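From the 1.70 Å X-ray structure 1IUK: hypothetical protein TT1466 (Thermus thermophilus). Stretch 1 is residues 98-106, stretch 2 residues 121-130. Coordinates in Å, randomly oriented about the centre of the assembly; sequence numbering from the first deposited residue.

Stretch 1, residues 98-106: VWLQSGIRH
Stretch 2 (121-130) VADRCLMVEH

The indole of Trp99 is clamped between two aliphatic side chains and tethered at its edge by a backbone carbonyl. Val121 CG1 lies 3.6 Å from the centroid of the six-membered ring of Trp99, 8° off the normal; over the opposite face Leu126 CD1 also lies 3.6 Å from that centroid, 2° off the normal. Both are CH-pi contacts, in which weakly polarised C-H groups meet the electron-rich ring. Near the ring plane, Trp99 NE1 donates a hydrogen bond to Arg124 O (2.8 Å, 145°), so the ring's polar group is satisfied while its carbons stay in an apolar slot. Trp99 (chi1 -169°, t; chi2 -73°) suits this place by offering two broad faces and an edge donor.

The two strands run parallel. Residues 98-100 form a strand beside Val121 and Ala122, with Trp99 level with Val121 (CA to CA 4.8 Å). Val121 N donates to Val98 O and Leu100 N donates to Val121 O, each at 2.8 Å, so Val121 bonds to the residues flanking Trp99. Trp99 CA adds a CA-H...O contact to Val121 O at 3.3 Å. Phi/psi values are extended: -116/109 at Trp99 and -121/128 at Val121. Beta-branched Val121 (chi1 172°, t) is at ease in such a strand and shares a sheet face with Trp99. On the other face Leu100 (m, t) sets CD1 3.9 Å from Ala122 CB, and Arg105 NE approaches the same methyl, Ala122 CB, to 3.5 Å.

Beyond the strands, Gln101 to Ile104 form a type II turn, closed by a weak bond from Ile104 N to Gln101 O (3.1 Å). Gly103, at 74/16, adopts the positive phi that glycine readily accepts, and its N donates to Asp123 OD2 at 2.7 Å. Asp123 (54/53; chi1 -151°, t) thus presents a carboxylate to the turn's amide. Arg124 (-145/149) sends a weak bond from N to Leu100 O at 3.4 Å, while Gln101 CA makes a CA-H...O contact to Arg124 O at 3.4 Å.

Cys125 is the N-cap of the helix that starts at Leu126 (-55/-38; chi1 -173°, t; chi2 42°, p). Glu129 N bonds to Cys125 O at 2.9 Å in the first turn. Glu129 CG approaches Trp99 CZ2 to 3.6 Å at the ring edge, and its carboxylate OE2 forms a salt bridge with Arg124 NH1 at 3.4 Å.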

# COMPACT_ATOMS: atom_id res chain seq x y z
N VAL A 98 4.06 3.66 4.69
CA VAL A 98 3.40 2.35 4.76
C VAL A 98 1.99 2.57 5.30
O VAL A 98 1.79 3.17 6.35
CB VAL A 98 4.16 1.36 5.67
CG1 VAL A 98 3.30 0.12 5.93
CG2 VAL A 98 5.45 0.95 4.98
N TRP A 99 1.02 2.07 4.54
CA TRP A 99 -0.39 2.23 4.87
C TRP A 99 -1.03 0.87 5.16
O TRP A 99 -1.22 0.07 4.24
CB TRP A 99 -1.11 2.88 3.68
CG TRP A 99 -2.52 3.34 3.95
CD1 TRP A 99 -3.63 2.56 4.11
CD2 TRP A 99 -2.95 4.70 4.14
NE1 TRP A 99 -4.73 3.34 4.38
CE2 TRP A 99 -4.34 4.65 4.41
CE3 TRP A 99 -2.31 5.94 4.10
CZ2 TRP A 99 -5.09 5.82 4.64
CZ3 TRP A 99 -3.06 7.10 4.34
CH2 TRP A 99 -4.44 7.02 4.61
N LEU A 100 -1.35 0.61 6.42
CA LEU A 100 -1.99 -0.66 6.76
C LEU A 100 -3.50 -0.48 6.61
O LEU A 100 -4.10 0.38 7.28
CB LEU A 100 -1.66 -1.07 8.20
CG LEU A 100 -0.17 -1.20 8.51
CD1 LEU A 100 -0.02 -1.74 9.94
CD2 LEU A 100 0.52 -2.12 7.48
N GLN A 101 -4.11 -1.28 5.74
CA GLN A 101 -5.54 -1.19 5.50
C GLN A 101 -6.41 -1.55 6.71
O GLN A 101 -5.92 -2.00 7.74
CB GLN A 101 -5.90 -2.03 4.28
CG GLN A 101 -5.49 -1.37 2.97
CD GLN A 101 -6.43 -0.22 2.59
OE1 GLN A 101 -7.65 -0.34 2.69
NE2 GLN A 101 -5.85 0.89 2.15
N SER A 102 -7.72 -1.33 6.57
CA SER A 102 -8.68 -1.61 7.64
C SER A 102 -8.55 -2.98 8.30
O SER A 102 -8.38 -4.00 7.63
CB SER A 102 -10.10 -1.45 7.09
OG SER A 102 -10.31 -0.13 6.63
N GLY A 103 -8.62 -2.99 9.63
CA GLY A 103 -8.52 -4.23 10.38
C GLY A 103 -7.12 -4.82 10.46
O GLY A 103 -6.95 -5.98 10.81
N ILE A 104 -6.11 -4.00 10.14
CA ILE A 104 -4.75 -4.47 10.19
C ILE A 104 -3.85 -3.62 11.08
O ILE A 104 -3.55 -2.47 10.75
CB ILE A 104 -4.13 -4.53 8.76
CG1 ILE A 104 -4.93 -5.52 7.89
CG2 ILE A 104 -2.66 -4.95 8.83
CD1 ILE A 104 -4.70 -5.37 6.39
N ARG A 105 -3.44 -4.19 12.21
CA ARG A 105 -2.53 -3.55 13.16
C ARG A 105 -1.51 -4.61 13.58
O ARG A 105 -1.81 -5.81 13.60
CB ARG A 105 -3.26 -3.06 14.42
CG ARG A 105 -4.24 -1.91 14.22
CD ARG A 105 -3.59 -0.67 13.62
NE ARG A 105 -2.41 -0.20 14.34
CZ ARG A 105 -2.43 0.47 15.49
NH1 ARG A 105 -3.58 0.74 16.08
NH2 ARG A 105 -1.30 0.90 16.04
N HIS A 106 -0.30 -4.17 13.89
CA HIS A 106 0.74 -5.08 14.35
C HIS A 106 1.86 -4.29 14.97
O HIS A 106 2.77 -3.82 14.28
CB HIS A 106 1.29 -5.93 13.21
CG HIS A 106 2.08 -7.11 13.69
ND1 HIS A 106 3.39 -7.01 14.10
CD2 HIS A 106 1.73 -8.41 13.84
CE1 HIS A 106 3.81 -8.20 14.49
NE2 HIS A 106 2.83 -9.07 14.34
N VAL A 121 0.73 4.69 8.49
CA VAL A 121 -0.66 5.08 8.75
C VAL A 121 -1.29 3.69 8.90
O VAL A 121 -1.10 2.82 8.05
CB VAL A 121 -1.30 5.84 7.58
CG1 VAL A 121 -2.78 6.03 7.84
CG2 VAL A 121 -0.62 7.20 7.41
N ALA A 122 -2.01 3.46 10.00
CA ALA A 122 -2.58 2.13 10.21
C ALA A 122 -4.08 2.09 10.48
O ALA A 122 -4.66 3.02 11.04
CB ALA A 122 -1.83 1.43 11.35
N ASP A 123 -4.69 0.97 10.07
CA ASP A 123 -6.12 0.73 10.24
C ASP A 123 -7.01 1.85 9.66
O ASP A 123 -7.87 2.41 10.34
CB ASP A 123 -6.43 0.51 11.73
CG ASP A 123 -7.64 -0.39 11.94
OD1 ASP A 123 -7.88 -0.82 13.09
OD2 ASP A 123 -8.36 -0.67 10.95
N ARG A 124 -6.79 2.16 8.38
CA ARG A 124 -7.57 3.17 7.67
C ARG A 124 -7.70 2.68 6.23
O ARG A 124 -6.82 1.99 5.72
CB ARG A 124 -6.87 4.53 7.69
CG ARG A 124 -7.03 5.28 9.00
CD ARG A 124 -7.03 6.78 8.78
NE ARG A 124 -5.69 7.38 8.91
CZ ARG A 124 -5.45 8.68 9.03
NH1 ARG A 124 -6.45 9.56 9.02
NH2 ARG A 124 -4.21 9.12 9.15
N CYS A 125 -8.80 3.02 5.58
CA CYS A 125 -9.00 2.64 4.19
C CYS A 125 -8.48 3.79 3.35
O CYS A 125 -9.00 4.90 3.42
CB CYS A 125 -10.48 2.40 3.89
SG CYS A 125 -10.78 1.82 2.20
N LEU A 126 -7.44 3.53 2.56
CA LEU A 126 -6.84 4.57 1.73
C LEU A 126 -7.86 5.26 0.79
O LEU A 126 -7.78 6.47 0.58
CB LEU A 126 -5.67 3.98 0.91
CG LEU A 126 -4.80 4.95 0.10
CD1 LEU A 126 -4.51 6.22 0.91
CD2 LEU A 126 -3.51 4.26 -0.30
N MET A 127 -8.80 4.49 0.24
CA MET A 127 -9.80 5.09 -0.65
C MET A 127 -10.65 6.09 0.12
O MET A 127 -10.83 7.24 -0.30
CB MET A 127 -10.73 4.02 -1.23
CG MET A 127 -11.91 4.60 -2.02
SD MET A 127 -12.79 3.31 -2.89
CE MET A 127 -13.32 2.31 -1.47
N VAL A 128 -11.17 5.63 1.25
CA VAL A 128 -12.00 6.47 2.09
C VAL A 128 -11.25 7.72 2.48
O VAL A 128 -11.76 8.83 2.32
CB VAL A 128 -12.43 5.70 3.34
CG1 VAL A 128 -12.93 6.66 4.39
CG2 VAL A 128 -13.48 4.67 2.97
N GLU A 129 -10.02 7.55 2.96
CA GLU A 129 -9.20 8.68 3.39
C GLU A 129 -8.89 9.63 2.25
O GLU A 129 -8.85 10.85 2.44
CB GLU A 129 -7.90 8.17 4.01
CG GLU A 129 -8.09 7.60 5.41
CD GLU A 129 -8.99 8.46 6.29
OE1 GLU A 129 -9.98 7.94 6.84
OE2 GLU A 129 -8.70 9.67 6.43
N HIS A 130 -8.66 9.09 1.06
CA HIS A 130 -8.38 9.92 -0.10
C HIS A 130 -9.60 10.78 -0.43
O HIS A 130 -9.49 11.98 -0.73
CB HIS A 130 -8.03 9.05 -1.31
CG HIS A 130 -7.57 9.83 -2.50
ND1 HIS A 130 -8.44 10.25 -3.49
CD2 HIS A 130 -6.34 10.27 -2.86
CE1 HIS A 130 -7.76 10.90 -4.42
NE2 HIS A 130 -6.48 10.93 -4.06